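Local coordinates for protein fructosyl amine: oxygen oxidoreductase (PDB 3DJE) that oxidatively deglycates fructosyl amino acids as an FAD-dependent amadoriase of the MSOX/MTOX family, here holding a thio-fructopyranose ligand beside its flavin, at residues Val239-Lys244 with Ile275-Glu280; Thr303-Glu308 with Arg327-Ala332; Leu346-Pro351 with Lys388-Ile393. One frame throughout, in Å; residues are numbered along the deposited sequence.

Contact 1 of 3, residues Val239-Lys244 with Ile275-Glu280; sequences VHIALK and IKICDE. With FSA (1-S-(carboxymethyl)-1-thio-beta-D-fructopyranose), chain D.
V239-I277, H240-K276 and I241-I275 are successive antiparallel pairs between strands 232-242 and 274-289, a buried ladder in the large mixed sheet of this flavoenzyme. The hydrogen-bonded pairs at its ends are closed twice over: V239 N gives to I277 O at 3.0 Å and I275 N to I241 O at 2.8 Å, each with its return bond. On one face, CD1 of I241 meets CD1 of I277 at 3.7 Å, their side chains crossing obliquely, and L316 and L317 of helix 307-320 cover this pair. Further along, CD1 of I275 lies 3.8 Å from CD1 of L243.

H240 and K276, the non-hydrogen-bonded pair, occupy the other face; the fold combines this substrate-side sheet with a Rossmann-type FAD domain. CG of K276, anti to its backbone N (chi1 -174°), touches CD2 of H240 at 3.8 Å. The lysine side chain comes to about 5 Å from the FAD; its NZ salt-bridges D50 and bonds to N52 O, while ND1 of H240 bonds to E274. Past the ladder, in the FSA pocket with K368, G364 and R411, the E280 carboxylate accepts hydrogen bonds from two sugar hydroxyls: FSA O3 to OE1 at 2.5 Å and FSA O4 to OE2 at 2.7 Å.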
loop_
_atom_site.group_PDB
_atom_site.type_symbol
_atom_site.label_atom_id
_atom_site.label_comp_id
_atom_site.label_asym_id
_atom_site.label_seq_id
_atom_site.Cartn_x
_atom_site.Cartn_y
_atom_site.Cartn_z
ATOM N N VAL A 239 -12.402 -5.958 4.766
ATOM C CA VAL A 239 -13.036 -7.026 5.543
ATOM C C VAL A 239 -12.679 -8.379 4.930
ATOM O O VAL A 239 -12.273 -8.440 3.769
ATOM C CB VAL A 239 -14.601 -6.888 5.602
ATOM C CG1 VAL A 239 -15.006 -5.510 6.089
ATOM C CG2 VAL A 239 -15.245 -7.217 4.243
ATOM N N HIS A 240 -12.829 -9.442 5.716
ATOM C CA HIS A 240 -12.810 -10.819 5.212
ATOM C C HIS A 240 -14.176 -11.475 5.452
ATOM O O HIS A 240 -14.815 -11.227 6.479
ATOM C CB HIS A 240 -11.782 -11.653 5.974
ATOM C CG HIS A 240 -10.354 -11.228 5.780
ATOM N ND1 HIS A 240 -9.296 -11.989 6.229
ATOM C CD2 HIS A 240 -9.809 -10.145 5.172
ATOM C CE1 HIS A 240 -8.159 -11.379 5.930
ATOM N NE2 HIS A 240 -8.442 -10.265 5.277
ATOM N N ILE A 241 -14.574 -12.331 4.521
ATOM C CA ILE A 241 -15.681 -13.278 4.715
ATOM C C ILE A 241 -15.134 -14.708 4.603
ATOM O O ILE A 241 -14.483 -15.040 3.617
ATOM C CB ILE A 241 -16.810 -13.025 3.691
ATOM C CG1 ILE A 241 -17.514 -11.717 4.045
ATOM C CG2 ILE A 241 -17.829 -14.203 3.644
ATOM C CD1 ILE A 241 -18.511 -11.237 2.999
ATOM N N ALA A 242 -15.388 -15.534 5.623
ATOM C CA ALA A 242 -14.921 -16.928 5.623
ATOM C C ALA A 242 -15.902 -17.855 4.922
ATOM O O ALA A 242 -17.055 -17.997 5.355
ATOM C CB ALA A 242 -14.668 -17.423 7.042
ATOM N N LEU A 243 -15.448 -18.479 3.848
ATOM C CA LEU A 243 -16.256 -19.475 3.149
ATOM C C LEU A 243 -16.224 -20.792 3.912
ATOM O O LEU A 243 -15.205 -21.145 4.511
ATOM C CB LEU A 243 -15.741 -19.677 1.726
ATOM C CG LEU A 243 -15.763 -18.495 0.754
ATOM C CD1 LEU A 243 -15.080 -18.879 -0.534
ATOM C CD2 LEU A 243 -17.191 -18.041 0.491
ATOM N N LYS A 244 -17.347 -21.511 3.898
ATOM C CA LYS A 244 -17.412 -22.854 4.465
ATOM C C LYS A 244 -16.513 -23.791 3.657
ATOM O O LYS A 244 -16.361 -23.599 2.453
ATOM C CB LYS A 244 -18.856 -23.367 4.448
ATOM C CG LYS A 244 -19.826 -22.513 5.252
ATOM C CD LYS A 244 -21.211 -23.152 5.311
ATOM C CE LYS A 244 -22.311 -22.101 5.450
ATOM N NZ LYS A 244 -22.433 -21.238 4.231
ATOM N N ILE A 275 -12.318 -14.568 1.840
ATOM C CA ILE A 275 -12.291 -13.590 0.740
ATOM C C ILE A 275 -12.097 -12.209 1.343
ATOM O O ILE A 275 -12.880 -11.784 2.197
ATOM C CB ILE A 275 -13.602 -13.602 -0.100
ATOM C CG1 ILE A 275 -13.757 -14.949 -0.825
ATOM C CG2 ILE A 275 -13.620 -12.438 -1.126
ATOM C CD1 ILE A 275 -15.164 -15.176 -1.470
ATOM N N LYS A 276 -11.052 -11.517 0.899
ATOM C CA LYS A 276 -10.839 -10.134 1.277
ATOM C C LYS A 276 -11.565 -9.197 0.310
ATOM O O LYS A 276 -11.423 -9.310 -0.915
ATOM C CB LYS A 276 -9.344 -9.809 1.299
ATOM C CG LYS A 276 -9.061 -8.401 1.826
ATOM C CD LYS A 276 -7.648 -7.986 1.542
ATOM C CE LYS A 276 -7.629 -6.685 0.788
ATOM N NZ LYS A 276 -6.326 -6.570 0.104
ATOM N N ILE A 277 -12.317 -8.258 0.882
ATOM C CA ILE A 277 -13.118 -7.288 0.119
ATOM C C ILE A 277 -12.825 -5.873 0.611
ATOM O O ILE A 277 -12.791 -5.625 1.821
ATOM C CB ILE A 277 -14.647 -7.547 0.300
ATOM C CG1 ILE A 277 -15.000 -8.992 -0.054
ATOM C CG2 ILE A 277 -15.473 -6.580 -0.550
ATOM C CD1 ILE A 277 -15.773 -9.685 1.026
ATOM N N CYS A 278 -12.622 -4.956 -0.331
ATOM C CA CYS A 278 -12.479 -3.535 -0.023
ATOM C C CYS A 278 -13.568 -2.738 -0.726
ATOM O O CYS A 278 -13.798 -2.932 -1.920
ATOM C CB CYS A 278 -11.135 -3.000 -0.495
ATOM S SG CYS A 278 -9.721 -3.676 0.404
ATOM N N ASP A 279 -14.223 -1.854 0.026
ATOM C CA ASP A 279 -15.098 -0.830 -0.548
ATOM C C ASP A 279 -14.247 0.339 -1.029
ATOM O O ASP A 279 -13.486 0.903 -0.253
ATOM C CB ASP A 279 -16.144 -0.357 0.471
ATOM C CG ASP A 279 -15.530 0.190 1.776
ATOM O OD1 ASP A 279 -14.694 -0.507 2.412
ATOM O OD2 ASP A 279 -15.905 1.319 2.182
ATOM N N GLU A 280 -14.370 0.711 -2.300
ATOM C CA GLU A 280 -13.575 1.821 -2.818
ATOM C C GLU A 280 -14.178 3.189 -2.472
ATOM O O GLU A 280 -15.394 3.383 -2.485
ATOM C CB GLU A 280 -13.323 1.665 -4.333
ATOM C CG GLU A 280 -12.412 2.726 -4.984
ATOM C CD GLU A 280 -10.958 2.770 -4.461
ATOM O OE1 GLU A 280 -10.524 1.834 -3.748
ATOM O OE2 GLU A 280 -10.252 3.760 -4.764
HETATM O OAB FSA D . -2.330 -0.321 -6.833
HETATM C CAL FSA D . -3.297 -1.065 -7.106
HETATM O OAA FSA D . -3.363 -1.706 -8.187
HETATM C CAH FSA D . -4.459 -1.212 -6.145
HETATM S SAK FSA D . -4.328 -0.132 -4.756
HETATM C C1 FSA D . -5.877 -0.596 -4.032
HETATM C C2 FSA D . -6.385 0.492 -3.075
HETATM O O2 FSA D . -7.352 -0.071 -2.172
HETATM C C3 FSA D . -7.032 1.649 -3.846
HETATM O O3 FSA D . -8.220 1.195 -4.511
HETATM C C4 FSA D . -7.322 2.851 -2.942
HETATM O O4 FSA D . -7.745 3.965 -3.745
HETATM C C5 FSA D . -6.087 3.273 -2.140
HETATM O O5 FSA D . -5.098 3.860 -2.991
HETATM C C6 FSA D . -5.518 2.064 -1.412
HETATM O O6 FSA D . -5.245 1.017 -2.359
#

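Contact 2 of 3, residues Thr303-Glu308 with Arg327-Ala332; sequences TQIPKE and RPFSFA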
loop_
_atom_site.group_PDB
_atom_site.type_symbol
_atom_site.label_atom_id
_atom_site.label_comp_id
_atom_site.label_asym_id
_atom_site.label_seq_id
_atom_site.Cartn_x
_atom_site.Cartn_y
_atom_site.Cartn_z
ATOM N N THR A 303 -9.041 -2.446 14.554
ATOM C CA THR A 303 -9.409 -3.715 13.964
ATOM C C THR A 303 -10.945 -3.783 13.801
ATOM O O THR A 303 -11.595 -4.779 14.148
ATOM C CB THR A 303 -8.817 -4.898 14.787
ATOM O OG1 THR A 303 -7.448 -4.599 15.121
ATOM C CG2 THR A 303 -8.823 -6.145 13.968
ATOM N N GLN A 304 -11.497 -2.709 13.244
ATOM C CA GLN A 304 -12.910 -2.608 12.891
ATOM C C GLN A 304 -12.964 -1.650 11.708
ATOM O O GLN A 304 -11.973 -1.005 11.370
ATOM C CB GLN A 304 -13.755 -2.007 14.031
ATOM C CG GLN A 304 -13.809 -2.788 15.358
ATOM C CD GLN A 304 -14.395 -4.191 15.242
ATOM O OE1 GLN A 304 -14.998 -4.559 14.231
ATOM N NE2 GLN A 304 -14.206 -4.993 16.288
ATOM N N ILE A 305 -14.125 -1.553 11.074
ATOM C CA ILE A 305 -14.338 -0.510 10.078
ATOM C C ILE A 305 -15.593 0.294 10.441
ATOM O O ILE A 305 -16.435 -0.219 11.173
ATOM C CB ILE A 305 -14.439 -1.080 8.643
ATOM C CG1 ILE A 305 -15.602 -2.074 8.508
ATOM C CG2 ILE A 305 -13.108 -1.748 8.248
ATOM C CD1 ILE A 305 -15.911 -2.441 7.072
ATOM N N PRO A 306 -15.706 1.539 9.939
ATOM C CA PRO A 306 -16.951 2.306 10.151
ATOM C C PRO A 306 -18.166 1.562 9.613
ATOM O O PRO A 306 -18.065 0.872 8.596
ATOM C CB PRO A 306 -16.717 3.578 9.329
ATOM C CG PRO A 306 -15.212 3.733 9.302
ATOM C CD PRO A 306 -14.722 2.319 9.166
ATOM N N LYS A 307 -19.317 1.711 10.273
ATOM C CA LYS A 307 -20.531 1.057 9.799
ATOM C C LYS A 307 -20.895 1.468 8.372
ATOM O O LYS A 307 -21.385 0.643 7.606
ATOM C CB LYS A 307 -21.695 1.286 10.771
ATOM C CG LYS A 307 -21.571 0.469 12.058
ATOM C CD LYS A 307 -22.267 -0.885 11.960
ATOM C CE LYS A 307 -23.740 -0.782 12.360
ATOM N NZ LYS A 307 -24.423 -2.112 12.418
ATOM N N GLU A 308 -20.634 2.724 8.011
ATOM C CA GLU A 308 -20.908 3.191 6.651
ATOM C C GLU A 308 -20.074 2.406 5.627
ATOM O O GLU A 308 -20.549 2.125 4.515
ATOM C CB GLU A 308 -20.697 4.700 6.520
ATOM C CG GLU A 308 -19.285 5.172 6.820
ATOM C CD GLU A 308 -18.999 6.569 6.310
ATOM O OE1 GLU A 308 -19.783 7.086 5.464
ATOM O OE2 GLU A 308 -17.984 7.145 6.756
ATOM N N ARG A 327 -23.468 -12.320 4.757
ATOM C CA ARG A 327 -22.559 -13.095 5.601
ATOM C C ARG A 327 -21.858 -12.217 6.642
ATOM O O ARG A 327 -21.434 -11.097 6.335
ATOM C CB ARG A 327 -21.501 -13.804 4.749
ATOM C CG ARG A 327 -22.041 -14.789 3.733
ATOM C CD ARG A 327 -22.475 -16.100 4.350
ATOM N NE ARG A 327 -22.800 -17.063 3.294
ATOM C CZ ARG A 327 -21.961 -17.970 2.802
ATOM N NH1 ARG A 327 -20.725 -18.078 3.268
ATOM N NH2 ARG A 327 -22.368 -18.782 1.837
ATOM N N PRO A 328 -21.724 -12.727 7.881
ATOM C CA PRO A 328 -20.952 -11.971 8.860
ATOM C C PRO A 328 -19.494 -11.874 8.426
ATOM O O PRO A 328 -18.975 -12.801 7.790
ATOM C CB PRO A 328 -21.056 -12.826 10.128
ATOM C CG PRO A 328 -21.344 -14.200 9.643
ATOM C CD PRO A 328 -22.248 -13.984 8.449
ATOM N N PHE A 329 -18.856 -10.756 8.753
ATOM C CA PHE A 329 -17.411 -10.602 8.518
ATOM C C PHE A 329 -16.616 -11.403 9.544
ATOM O O PHE A 329 -16.981 -11.441 10.723
ATOM C CB PHE A 329 -16.998 -9.137 8.604
ATOM C CG PHE A 329 -17.722 -8.229 7.647
ATOM C CD1 PHE A 329 -18.149 -8.682 6.397
ATOM C CD2 PHE A 329 -17.935 -6.894 7.982
ATOM C CE1 PHE A 329 -18.804 -7.827 5.509
ATOM C CE2 PHE A 329 -18.579 -6.026 7.098
ATOM C CZ PHE A 329 -19.019 -6.490 5.863
ATOM N N SER A 330 -15.526 -12.027 9.100
ATOM C CA SER A 330 -14.659 -12.781 10.015
ATOM C C SER A 330 -13.486 -11.930 10.513
ATOM O O SER A 330 -12.819 -12.294 11.487
ATOM C CB SER A 330 -14.118 -14.027 9.329
ATOM O OG SER A 330 -13.397 -13.651 8.171
ATOM N N PHE A 331 -13.227 -10.819 9.818
ATOM C CA PHE A 331 -12.137 -9.902 10.145
ATOM C C PHE A 331 -12.429 -8.564 9.472
ATOM O O PHE A 331 -13.029 -8.526 8.397
ATOM C CB PHE A 331 -10.789 -10.472 9.661
ATOM C CG PHE A 331 -9.605 -9.567 9.939
ATOM C CD1 PHE A 331 -9.147 -9.381 11.236
ATOM C CD2 PHE A 331 -8.958 -8.901 8.894
ATOM C CE1 PHE A 331 -8.052 -8.534 11.513
ATOM C CE2 PHE A 331 -7.879 -8.057 9.150
ATOM C CZ PHE A 331 -7.422 -7.871 10.457
ATOM N N ALA A 332 -12.005 -7.482 10.118
ATOM C CA ALA A 332 -12.117 -6.134 9.556
ATOM C C ALA A 332 -11.059 -5.219 10.137
ATOM O O ALA A 332 -10.749 -5.291 11.334
ATOM C CB ALA A 332 -13.510 -5.548 9.825
HETATM O O HOH W 1 -11.883 -7.588 13.064
#
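T303 meets F331 and I305 meets A332 where the loop leading into helix 307-320 runs past the chain entering strand 331-339. The methyl CG2 of T303 sits 3.5 Å from CE1 of F331, the two side chains crossing at about a right angle. That methyl is anti to the threonine's backbone N, while OG1 is anti to the carbonyl carbon. Deeper in, CG2 of I305, which is anti to its own carbonyl carbon, rests against CB of A332 at 4.1 Å. The other branch of the isoleucine ends in CD1, 4.5 Å from CE2 of F329, a loose approach to that ring.

No direct hydrogen bond joins the two backbones. A water stands between them instead, 3.0 Å from T303 O and accepting from A332 N, also at 3.0 Å.

Around this first shell lies the large mixed sheet, flanked by helix 307-320. V239 of the neighbouring strand 232-242 packs against both I305 and F329, while H240, on the other face of the sheet, meets the ring of F331 edge-to-face. F329 is also covered by R314 of helix 307-320 in a cation-pi contact. T428 holds the loop: its OG1 bonds to I305 N and to OE1 of Q304. P306 then takes the N-cap position of the helix.

Apolar touches and one bridging water link the loop before helix 307-320 to the chain entering strand 331-339, so the directional bonds that fix the loop, such as those to T428, come from outside the pair.

Contact 3 of 3, residues Leu346-Pro351 with Lys388-Ile393; sequences LIDRHP and KIHELI
I393, at the C-terminal end of helix 387-393, has the most surface buried by this contact, and it grips I347 through both backbone and side chain. Its carbonyl O accepts from I347 N at 3.0 Å; CA of L346 adds a weaker CA-H...O approach to the same oxygen at 3.5 Å. CG1 of I393 lies between the backbone N and the carbonyl carbon (chi1 65°), 3.5 Å from I347 O, and the chain continues to CD1, which packs on CB of I347 at 3.9 Å. I347 in turn reaches I373, L376 and I377 of helix 373-382, and L376 also touches I393.

Strand 346-347 is the outermost strand on its side of the six-stranded mixed sheet of the Rossmann-type FAD domain, paired antiparallel with 356-360. The helix end thus meets the sheet's border at a backbone N-H, and W17, an FAD-binding residue, lies close to I347.

H390 and D348 make the polar flank of the contact. The carboxylate of D348 comes to the edge of the imidazole, where CE1 of H390 faces both of its oxygens almost equally, OD1 at 3.3 Å and OD2 at 3.4 Å, with the two planes 76° apart. ND1 of H390 is linked to a water at 2.7 Å, and that water donates to I347 O at 2.8 Å. D348 is itself held in place by its neighbours: OD2 accepts from W395 N, just beyond the helix, and OD1 takes a weak bond from R349 N.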
loop_
_atom_site.group_PDB
_atom_site.type_symbol
_atom_site.label_atom_id
_atom_site.label_comp_id
_atom_site.label_asym_id
_atom_site.label_seq_id
_atom_site.Cartn_x
_atom_site.Cartn_y
_atom_site.Cartn_z
ATOM N N LEU A 346 7.972 9.676 -2.749
ATOM C CA LEU A 346 8.911 10.616 -2.151
ATOM C C LEU A 346 10.116 9.810 -1.658
ATOM O O LEU A 346 10.110 9.243 -0.554
ATOM C CB LEU A 346 8.252 11.404 -1.003
ATOM C CG LEU A 346 9.137 12.400 -0.253
ATOM C CD1 LEU A 346 9.998 13.278 -1.185
ATOM C CD2 LEU A 346 8.230 13.235 0.638
ATOM N N ILE A 347 11.128 9.728 -2.523
ATOM C CA ILE A 347 12.329 8.936 -2.279
ATOM C C ILE A 347 13.502 9.824 -2.646
ATOM O O ILE A 347 13.698 10.148 -3.823
ATOM C CB ILE A 347 12.330 7.620 -3.118
ATOM C CG1 ILE A 347 11.179 6.702 -2.666
ATOM C CG2 ILE A 347 13.696 6.922 -3.055
ATOM C CD1 ILE A 347 10.800 5.615 -3.684
ATOM N N ASP A 348 14.239 10.277 -1.635
ATOM C CA ASP A 348 15.303 11.247 -1.843
ATOM C C ASP A 348 16.109 11.367 -0.566
ATOM O O ASP A 348 15.669 10.953 0.508
ATOM C CB ASP A 348 14.690 12.609 -2.181
ATOM C CG ASP A 348 15.665 13.566 -2.911
ATOM O OD1 ASP A 348 16.848 13.239 -3.178
ATOM O OD2 ASP A 348 15.215 14.689 -3.231
ATOM N N ARG A 349 17.306 11.922 -0.693
ATOM C CA ARG A 349 18.006 12.450 0.466
ATOM C C ARG A 349 17.290 13.719 0.893
ATOM O O ARG A 349 16.757 14.453 0.047
ATOM C CB ARG A 349 19.440 12.798 0.093
ATOM C CG ARG A 349 20.067 11.744 -0.771
ATOM C CD ARG A 349 21.208 11.075 -0.126
ATOM N NE ARG A 349 22.458 11.513 -0.729
ATOM C CZ ARG A 349 23.155 12.567 -0.315
ATOM N NH1 ARG A 349 22.722 13.293 0.710
ATOM N NH2 ARG A 349 24.291 12.894 -0.922
ATOM N N HIS A 350 17.278 13.983 2.196
ATOM C CA HIS A 350 16.753 15.248 2.690
ATOM C C HIS A 350 17.686 16.395 2.222
ATOM O O HIS A 350 18.906 16.243 2.253
ATOM C CB HIS A 350 16.635 15.223 4.212
ATOM C CG HIS A 350 15.833 16.357 4.755
ATOM N ND1 HIS A 350 16.370 17.611 4.974
ATOM C CD2 HIS A 350 14.524 16.438 5.089
ATOM C CE1 HIS A 350 15.425 18.409 5.443
ATOM N NE2 HIS A 350 14.296 17.723 5.516
ATOM N N PRO A 351 17.108 17.524 1.760
ATOM C CA PRO A 351 17.907 18.639 1.218
ATOM C C PRO A 351 18.850 19.322 2.210
ATOM O O PRO A 351 19.867 19.907 1.792
ATOM C CB PRO A 351 16.845 19.632 0.740
ATOM C CG PRO A 351 15.616 19.301 1.500
ATOM C CD PRO A 351 15.664 17.806 1.677
ATOM N N LYS A 388 16.123 11.515 -14.674
ATOM C CA LYS A 388 14.744 11.380 -15.126
ATOM C C LYS A 388 13.804 10.931 -14.000
ATOM O O LYS A 388 12.720 11.491 -13.823
ATOM C CB LYS A 388 14.678 10.397 -16.305
ATOM C CG LYS A 388 13.277 10.098 -16.815
ATOM C CD LYS A 388 13.294 8.978 -17.859
ATOM C CE LYS A 388 11.953 8.865 -18.592
ATOM N NZ LYS A 388 11.628 10.087 -19.409
ATOM N N ILE A 389 14.240 9.931 -13.241
ATOM C CA ILE A 389 13.424 9.376 -12.156
ATOM C C ILE A 389 13.452 10.332 -10.965
ATOM O O ILE A 389 12.407 10.658 -10.387
ATOM C CB ILE A 389 13.909 7.966 -11.761
ATOM C CG1 ILE A 389 13.736 7.006 -12.947
ATOM C CG2 ILE A 389 13.161 7.450 -10.507
ATOM C CD1 ILE A 389 14.353 5.650 -12.729
ATOM N N HIS A 390 14.647 10.812 -10.643
ATOM C CA HIS A 390 14.812 11.747 -9.535
ATOM C C HIS A 390 13.863 12.938 -9.620
ATOM O O HIS A 390 13.273 13.337 -8.620
ATOM C CB HIS A 390 16.250 12.241 -9.452
ATOM C CG HIS A 390 16.461 13.257 -8.377
ATOM N ND1 HIS A 390 16.343 12.955 -7.037
ATOM C CD2 HIS A 390 16.751 14.579 -8.443
ATOM C CE1 HIS A 390 16.582 14.041 -6.322
ATOM N NE2 HIS A 390 16.820 15.043 -7.150
ATOM N N GLU A 391 13.713 13.503 -10.815
ATOM C CA GLU A 391 12.876 14.689 -10.995
ATOM C C GLU A 391 11.437 14.483 -10.513
ATOM O O GLU A 391 10.799 15.421 -10.000
ATOM C CB GLU A 391 12.909 15.135 -12.464
ATOM C CG GLU A 391 12.547 16.597 -12.697
ATOM C CD GLU A 391 13.267 17.570 -11.756
ATOM O OE1 GLU A 391 14.493 17.416 -11.506
ATOM O OE2 GLU A 391 12.587 18.501 -11.268
ATOM N N LEU A 392 10.930 13.259 -10.647
ATOM C CA LEU A 392 9.567 12.959 -10.240
ATOM C C LEU A 392 9.419 12.643 -8.747
ATOM O O LEU A 392 8.415 13.015 -8.142
ATOM C CB LEU A 392 8.986 11.802 -11.065
ATOM C CG LEU A 392 7.473 11.599 -10.939
ATOM C CD1 LEU A 392 6.706 12.829 -11.461
ATOM C CD2 LEU A 392 7.011 10.333 -11.666
ATOM N N ILE A 393 10.413 11.972 -8.169
ATOM C CA ILE A 393 10.291 11.447 -6.796
ATOM C C ILE A 393 11.052 12.273 -5.748
ATOM O O ILE A 393 11.055 11.931 -4.555
ATOM C CB ILE A 393 10.771 9.977 -6.699
ATOM C CG1 ILE A 393 12.278 9.898 -6.994
ATOM C CG2 ILE A 393 9.919 9.086 -7.620
ATOM C CD1 ILE A 393 12.911 8.509 -6.907
HETATM O O HOH W 2 15.695 10.632 -5.771
#

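Contacts 1 and 2 touch and share a sheet: strand 232-242 pairs with 274-289 on one side and 331-339 on the other, and H240 bonds by its backbone to S330 and F331. Contact 3 lies on the opposite side of the chain's centre, about 37 Å from contact 1 between centres, at the border of the Rossmann-type sheet. Contacts 1 and 3 are buried; contact 2 is only partly so. Their chemistry follows their place: a full backbone ladder inside the sheet in contact 1, water and apolar touches where a loop meets a strand in contact 2, and one backbone bond with a polar flank where a helix ends on a strand in contact 3.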